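Local coordinates for UPF0255 protein frsA (Vibrio vulnificus, PDB 4I4C), which probably hydrolyses carboxylic esters, as a member of the FrsA family of alpha/beta-hydrolase-like proteins, at residues S282-G296 with F348-S362. Residues are numbered along the deposited sequence; the frame is centred on the assembly and turned at random.
Sequences SFLEQEKIKACVILG and FLSSRKTKVPILAMS
The ring of Phe283, at the end of helix 273-284, is held on both faces and at one edge by the loop before strand 358-362: CG2 of Thr354 lies over one face, toward the rim, 3.9 Å from the ring centroid in a CH-pi contact, Phe348 O over the opposite face, and Arg352 O in plane at the edge. The Phe348 ring meets Phe283 obliquely, planes at 58°, its CD1 against Phe283 CB. The Thr354 chi1 of 168° turns OG1 away from its own backbone N and toward Ser282, and leaves CG2 for the ring; the hydroxyl gives its proton to Ser282 O, OG1 to O 2.6 Å. The same OG1 accepts from Val356 N, an ST turn. Gln286 reaches across with an extended chain; its OE1 accepts a hydrogen bond from Lys355 N, 2.9 Å away and above the carbonyl plane, while NE2 donates to Phe283 O, which lies in the amide plane, and weakly to Lys353 O, which would fix the amide's rotation. Farther out, Lys355, stretched straight, puts NZ on the syn lone pair of Glu287 OE2 (3.1 Å), a salt bridge. Val356 points toward segment 282-296, CG1 on Ile289 CG2 at 3.6 Å and CG2 against Ser282 O.

Beyond this joint the chains run as adjacent parallel strands, axes 4.7 Å apart and 5° from aligned. Five backbone bonds, from Cys292 N to Pro357 O through Gly296 N to Met361 O, lace them together. On one face Ile294 CG1 packs on Ala360 CB; on the other Met361 CE touches Val293 CG1 at 3.6 Å. Leu295 lines the pocket where a polyether, probably from the crystallisation liquor, is bound. The pair lies in the parallel part of the alpha/beta-hydrolase sheet, between strands 266-271 and 385-389, with helix 371-379 covering the Ile294 and Ala360 face and helix 394-413 the Val293 and Leu359 face.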
loop_
_atom_site.group_PDB
_atom_site.type_symbol
_atom_site.label_atom_id
_atom_site.label_comp_id
_atom_site.label_asym_id
_atom_site.label_seq_id
_atom_site.Cartn_x
_atom_site.Cartn_y
_atom_site.Cartn_z
ATOM N N SER A 282 -10.281 15.151 1.456
ATOM C CA SER A 282 -11.460 15.504 0.682
ATOM C C SER A 282 -12.369 16.402 1.503
ATOM O O SER A 282 -13.285 17.027 0.966
ATOM C CB SER A 282 -12.217 14.254 0.237
ATOM O OG SER A 282 -11.493 13.541 -0.759
ATOM N N PHE A 283 -12.112 16.456 2.807
ATOM C CA PHE A 283 -12.802 17.398 3.683
ATOM C C PHE A 283 -11.992 18.680 3.802
ATOM O O PHE A 283 -12.555 19.769 3.924
ATOM C CB PHE A 283 -13.008 16.797 5.062
ATOM C CG PHE A 283 -14.180 15.858 5.152
ATOM C CD1 PHE A 283 -14.030 14.509 4.884
ATOM C CD2 PHE A 283 -15.432 16.324 5.531
ATOM C CE1 PHE A 283 -15.098 13.646 4.981
ATOM C CE2 PHE A 283 -16.506 15.466 5.626
ATOM C CZ PHE A 283 -16.339 14.122 5.353
ATOM N N LEU A 284 -10.669 18.553 3.759
ATOM C CA LEU A 284 -9.796 19.711 3.914
ATOM C C LEU A 284 -9.756 20.604 2.671
ATOM O O LEU A 284 -9.718 21.831 2.777
ATOM C CB LEU A 284 -8.386 19.274 4.320
ATOM C CG LEU A 284 -8.240 18.675 5.725
ATOM C CD1 LEU A 284 -6.908 17.948 5.877
ATOM C CD2 LEU A 284 -8.357 19.747 6.776
ATOM N N GLU A 285 -9.781 19.994 1.493
ATOM C CA GLU A 285 -9.672 20.762 0.257
ATOM C C GLU A 285 -10.842 20.501 -0.682
ATOM O O GLU A 285 -10.716 19.774 -1.660
ATOM C CB GLU A 285 -8.350 20.442 -0.429
ATOM C CG GLU A 285 -7.142 20.780 0.412
ATOM C CD GLU A 285 -6.682 22.216 0.227
ATOM O OE1 GLU A 285 -7.378 22.986 -0.477
ATOM O OE2 GLU A 285 -5.611 22.568 0.772
ATOM N N GLN A 286 -11.978 21.122 -0.394
ATOM C CA GLN A 286 -13.213 20.755 -1.072
ATOM C C GLN A 286 -13.357 21.322 -2.485
ATOM O O GLN A 286 -14.261 20.923 -3.225
ATOM C CB GLN A 286 -14.424 21.117 -0.202
ATOM C CG GLN A 286 -14.311 20.617 1.232
ATOM C CD GLN A 286 -15.667 20.430 1.899
ATOM O OE1 GLN A 286 -16.704 20.473 1.237
ATOM N NE2 GLN A 286 -15.663 20.222 3.214
ATOM N N GLU A 287 -12.477 22.246 -2.864
ATOM C CA GLU A 287 -12.537 22.825 -4.208
ATOM C C GLU A 287 -11.536 22.155 -5.130
ATOM O O GLU A 287 -11.850 21.811 -6.281
ATOM C CB GLU A 287 -12.281 24.337 -4.172
ATOM C CG GLU A 287 -13.530 25.160 -3.827
ATOM C CD GLU A 287 -14.661 24.912 -4.812
ATOM O OE1 GLU A 287 -14.444 25.131 -6.025
ATOM O OE2 GLU A 287 -15.757 24.488 -4.377
ATOM N N LYS A 288 -10.327 21.975 -4.606
ATOM C CA LYS A 288 -9.233 21.384 -5.358
ATOM C C LYS A 288 -9.454 19.906 -5.650
ATOM O O LYS A 288 -8.962 19.403 -6.652
ATOM C CB LYS A 288 -7.907 21.573 -4.618
ATOM C CG LYS A 288 -7.477 23.020 -4.466
ATOM C CD LYS A 288 -6.283 23.126 -3.543
ATOM C CE LYS A 288 -6.019 24.566 -3.141
ATOM N NZ LYS A 288 -5.069 24.657 -1.990
ATOM N N ILE A 289 -10.178 19.207 -4.775
ATOM C CA ILE A 289 -10.461 17.787 -4.991
ATOM C C ILE A 289 -11.816 17.621 -5.672
ATOM O O ILE A 289 -12.838 18.047 -5.143
ATOM C CB ILE A 289 -10.451 16.993 -3.671
ATOM C CG1 ILE A 289 -9.053 17.010 -3.044
ATOM C CG2 ILE A 289 -10.929 15.562 -3.892
ATOM C CD1 ILE A 289 -7.949 16.723 -4.047
ATOM N N LYS A 290 -11.814 17.003 -6.848
ATOM C CA LYS A 290 -13.030 16.834 -7.641
ATOM C C LYS A 290 -13.702 15.477 -7.425
ATOM O O LYS A 290 -14.901 15.326 -7.664
ATOM C CB LYS A 290 -12.704 17.019 -9.122
ATOM C CG LYS A 290 -12.219 18.427 -9.475
ATOM C CD LYS A 290 -13.229 19.491 -9.005
ATOM C CE LYS A 290 -12.883 20.895 -9.508
ATOM N NZ LYS A 290 -11.468 21.299 -9.178
ATOM N N ALA A 291 -12.926 14.489 -6.980
ATOM C CA ALA A 291 -13.459 13.145 -6.759
ATOM C C ALA A 291 -12.547 12.347 -5.850
ATOM O O ALA A 291 -11.344 12.538 -5.883
ATOM C CB ALA A 291 -13.626 12.415 -8.086
ATOM N N CYS A 292 -13.128 11.451 -5.054
ATOM C CA CYS A 292 -12.357 10.561 -4.193
ATOM C C CYS A 292 -12.949 9.145 -4.196
ATOM O O CYS A 292 -14.167 8.964 -4.172
ATOM C CB CYS A 292 -12.272 11.116 -2.758
ATOM S SG CYS A 292 -11.382 10.022 -1.567
ATOM N N VAL A 293 -12.079 8.140 -4.248
ATOM C CA VAL A 293 -12.510 6.752 -4.192
ATOM C C VAL A 293 -11.577 6.016 -3.238
ATOM O O VAL A 293 -10.353 6.162 -3.319
ATOM C CB VAL A 293 -12.437 6.073 -5.576
ATOM C CG1 VAL A 293 -12.958 4.646 -5.503
ATOM C CG2 VAL A 293 -13.209 6.873 -6.615
ATOM N N ILE A 294 -12.155 5.241 -2.335
ATOM C CA ILE A 294 -11.380 4.482 -1.375
ATOM C C ILE A 294 -11.787 3.008 -1.377
ATOM O O ILE A 294 -12.933 2.679 -1.636
ATOM C CB ILE A 294 -11.487 5.070 0.053
ATOM C CG1 ILE A 294 -12.935 5.035 0.560
ATOM C CG2 ILE A 294 -10.941 6.502 0.098
ATOM C CD1 ILE A 294 -13.046 5.312 2.073
ATOM N N LEU A 295 -10.832 2.112 -1.123
ATOM C CA LEU A 295 -11.153 0.696 -1.041
ATOM C C LEU A 295 -10.480 0.092 0.179
ATOM O O LEU A 295 -9.270 0.241 0.359
ATOM C CB LEU A 295 -10.727 -0.035 -2.324
ATOM C CG LEU A 295 -10.933 -1.557 -2.382
ATOM C CD1 LEU A 295 -12.349 -1.989 -2.015
ATOM C CD2 LEU A 295 -10.553 -2.106 -3.760
ATOM N N GLY A 296 -11.257 -0.597 1.012
ATOM C CA GLY A 296 -10.701 -1.292 2.170
ATOM C C GLY A 296 -10.082 -0.405 3.248
ATOM O O GLY A 296 -9.187 -0.839 3.976
ATOM N N PHE A 348 -14.309 14.323 11.646
ATOM C CA PHE A 348 -14.620 14.512 10.234
ATOM C C PHE A 348 -15.928 13.862 9.807
ATOM O O PHE A 348 -16.377 14.040 8.672
ATOM C CB PHE A 348 -13.479 13.959 9.368
ATOM C CG PHE A 348 -12.233 14.793 9.399
ATOM C CD1 PHE A 348 -12.130 15.930 8.609
ATOM C CD2 PHE A 348 -11.174 14.450 10.214
ATOM C CE1 PHE A 348 -10.984 16.704 8.632
ATOM C CE2 PHE A 348 -10.031 15.219 10.243
ATOM C CZ PHE A 348 -9.936 16.350 9.448
ATOM N N LEU A 349 -16.529 13.085 10.698
ATOM C CA LEU A 349 -17.680 12.273 10.309
ATOM C C LEU A 349 -18.892 12.499 11.213
ATOM O O LEU A 349 -19.603 11.551 11.561
ATOM C CB LEU A 349 -17.303 10.790 10.289
ATOM C CG LEU A 349 -16.243 10.393 9.257
ATOM C CD1 LEU A 349 -15.941 8.910 9.379
ATOM C CD2 LEU A 349 -16.698 10.748 7.830
ATOM N N SER A 350 -19.134 13.761 11.563
ATOM C CA SER A 350 -20.180 14.110 12.523
ATOM C C SER A 350 -21.266 15.024 11.960
ATOM O O SER A 350 -22.453 14.767 12.150
ATOM C CB SER A 350 -19.563 14.771 13.747
ATOM O OG SER A 350 -18.764 13.865 14.469
ATOM N N SER A 351 -20.871 16.098 11.286
ATOM C CA SER A 351 -21.857 17.082 10.841
ATOM C C SER A 351 -21.563 17.685 9.471
ATOM O O SER A 351 -22.439 17.745 8.607
ATOM C CB SER A 351 -22.005 18.187 11.893
ATOM O OG SER A 351 -20.753 18.494 12.492
ATOM N N ARG A 352 -20.328 18.128 9.282
ATOM C CA ARG A 352 -19.919 18.778 8.047
ATOM C C ARG A 352 -19.925 17.843 6.843
ATOM O O ARG A 352 -19.365 16.751 6.886
ATOM C CB ARG A 352 -18.528 19.375 8.230
ATOM C CG ARG A 352 -18.425 20.230 9.472
ATOM C CD ARG A 352 -18.169 21.682 9.121
ATOM N NE ARG A 352 -19.062 22.162 8.075
ATOM C CZ ARG A 352 -18.882 23.302 7.420
ATOM N NH1 ARG A 352 -17.838 24.074 7.712
ATOM N NH2 ARG A 352 -19.738 23.669 6.471
ATOM N N LYS A 353 -20.571 18.288 5.772
ATOM C CA LYS A 353 -20.587 17.574 4.509
ATOM C C LYS A 353 -19.407 18.042 3.668
ATOM O O LYS A 353 -18.834 19.105 3.933
ATOM C CB LYS A 353 -21.889 17.856 3.760
ATOM C CG LYS A 353 -23.156 17.408 4.475
ATOM C CD LYS A 353 -23.121 15.916 4.776
ATOM C CE LYS A 353 -24.495 15.262 4.636
ATOM N NZ LYS A 353 -24.791 14.824 3.228
ATOM N N THR A 354 -19.028 17.248 2.665
ATOM C CA THR A 354 -18.055 17.726 1.694
ATOM C C THR A 354 -18.679 17.760 0.294
ATOM O O THR A 354 -19.531 16.932 -0.044
ATOM C CB THR A 354 -16.717 16.896 1.741
ATOM O OG1 THR A 354 -15.901 17.214 0.602
ATOM C CG2 THR A 354 -16.999 15.402 1.778
ATOM N N LYS A 355 -18.268 18.737 -0.507
ATOM C CA LYS A 355 -18.755 18.871 -1.875
ATOM C C LYS A 355 -18.146 17.779 -2.761
ATOM O O LYS A 355 -18.658 17.479 -3.843
ATOM C CB LYS A 355 -18.397 20.260 -2.405
ATOM C CG LYS A 355 -18.862 20.560 -3.807
ATOM C CD LYS A 355 -18.388 21.936 -4.212
ATOM C CE LYS A 355 -18.770 22.235 -5.637
ATOM N NZ LYS A 355 -18.269 23.572 -6.034
ATOM N N VAL A 356 -17.042 17.205 -2.283
ATOM C CA VAL A 356 -16.364 16.094 -2.954
ATOM C C VAL A 356 -17.207 14.825 -2.937
ATOM O O VAL A 356 -17.568 14.321 -1.873
ATOM C CB VAL A 356 -15.005 15.771 -2.301
ATOM C CG1 VAL A 356 -14.284 14.676 -3.104
ATOM C CG2 VAL A 356 -14.148 17.037 -2.194
ATOM N N PRO A 357 -17.542 14.312 -4.123
ATOM C CA PRO A 357 -18.228 13.025 -4.147
ATOM C C PRO A 357 -17.221 11.905 -3.859
ATOM O O PRO A 357 -16.220 11.748 -4.562
ATOM C CB PRO A 357 -18.790 12.965 -5.567
ATOM C CG PRO A 357 -17.873 13.792 -6.379
ATOM C CD PRO A 357 -17.276 14.834 -5.472
ATOM N N ILE A 358 -17.471 11.166 -2.785
ATOM C CA ILE A 358 -16.618 10.058 -2.390
ATOM C C ILE A 358 -17.347 8.740 -2.607
ATOM O O ILE A 358 -18.462 8.550 -2.115
ATOM C CB ILE A 358 -16.237 10.144 -0.894
ATOM C CG1 ILE A 358 -15.554 11.476 -0.587
ATOM C CG2 ILE A 358 -15.356 8.953 -0.487
ATOM C CD1 ILE A 358 -15.427 11.768 0.885
ATOM N N LEU A 359 -16.720 7.839 -3.353
ATOM C CA LEU A 359 -17.197 6.471 -3.460
ATOM C C LEU A 359 -16.359 5.637 -2.510
ATOM O O LEU A 359 -15.136 5.610 -2.620
ATOM C CB LEU A 359 -17.032 5.957 -4.888
ATOM C CG LEU A 359 -17.202 4.451 -5.088
ATOM C CD1 LEU A 359 -18.636 4.048 -4.835
ATOM C CD2 LEU A 359 -16.748 4.017 -6.488
ATOM N N ALA A 360 -17.021 4.954 -1.585
ATOM C CA ALA A 360 -16.344 4.252 -0.512
ATOM C C ALA A 360 -16.749 2.785 -0.517
ATOM O O ALA A 360 -17.902 2.441 -0.252
ATOM C CB ALA A 360 -16.662 4.904 0.829
ATOM N N MET A 361 -15.791 1.919 -0.834
ATOM C CA MET A 361 -16.073 0.513 -1.006
ATOM C C MET A 361 -15.173 -0.322 -0.127
ATOM O O MET A 361 -14.069 0.092 0.238
ATOM C CB MET A 361 -15.828 0.112 -2.463
ATOM C CG MET A 361 -16.528 1.019 -3.475
ATOM S SD MET A 361 -16.079 0.692 -5.189
ATOM C CE MET A 361 -14.424 1.345 -5.267
ATOM N N SER A 362 -15.657 -1.509 0.193
ATOM C CA SER A 362 -14.823 -2.561 0.739
ATOM C C SER A 362 -15.497 -3.872 0.394
ATOM O O SER A 362 -16.681 -3.889 0.039
ATOM C CB SER A 362 -14.662 -2.412 2.252
ATOM O OG SER A 362 -15.851 -2.799 2.921
#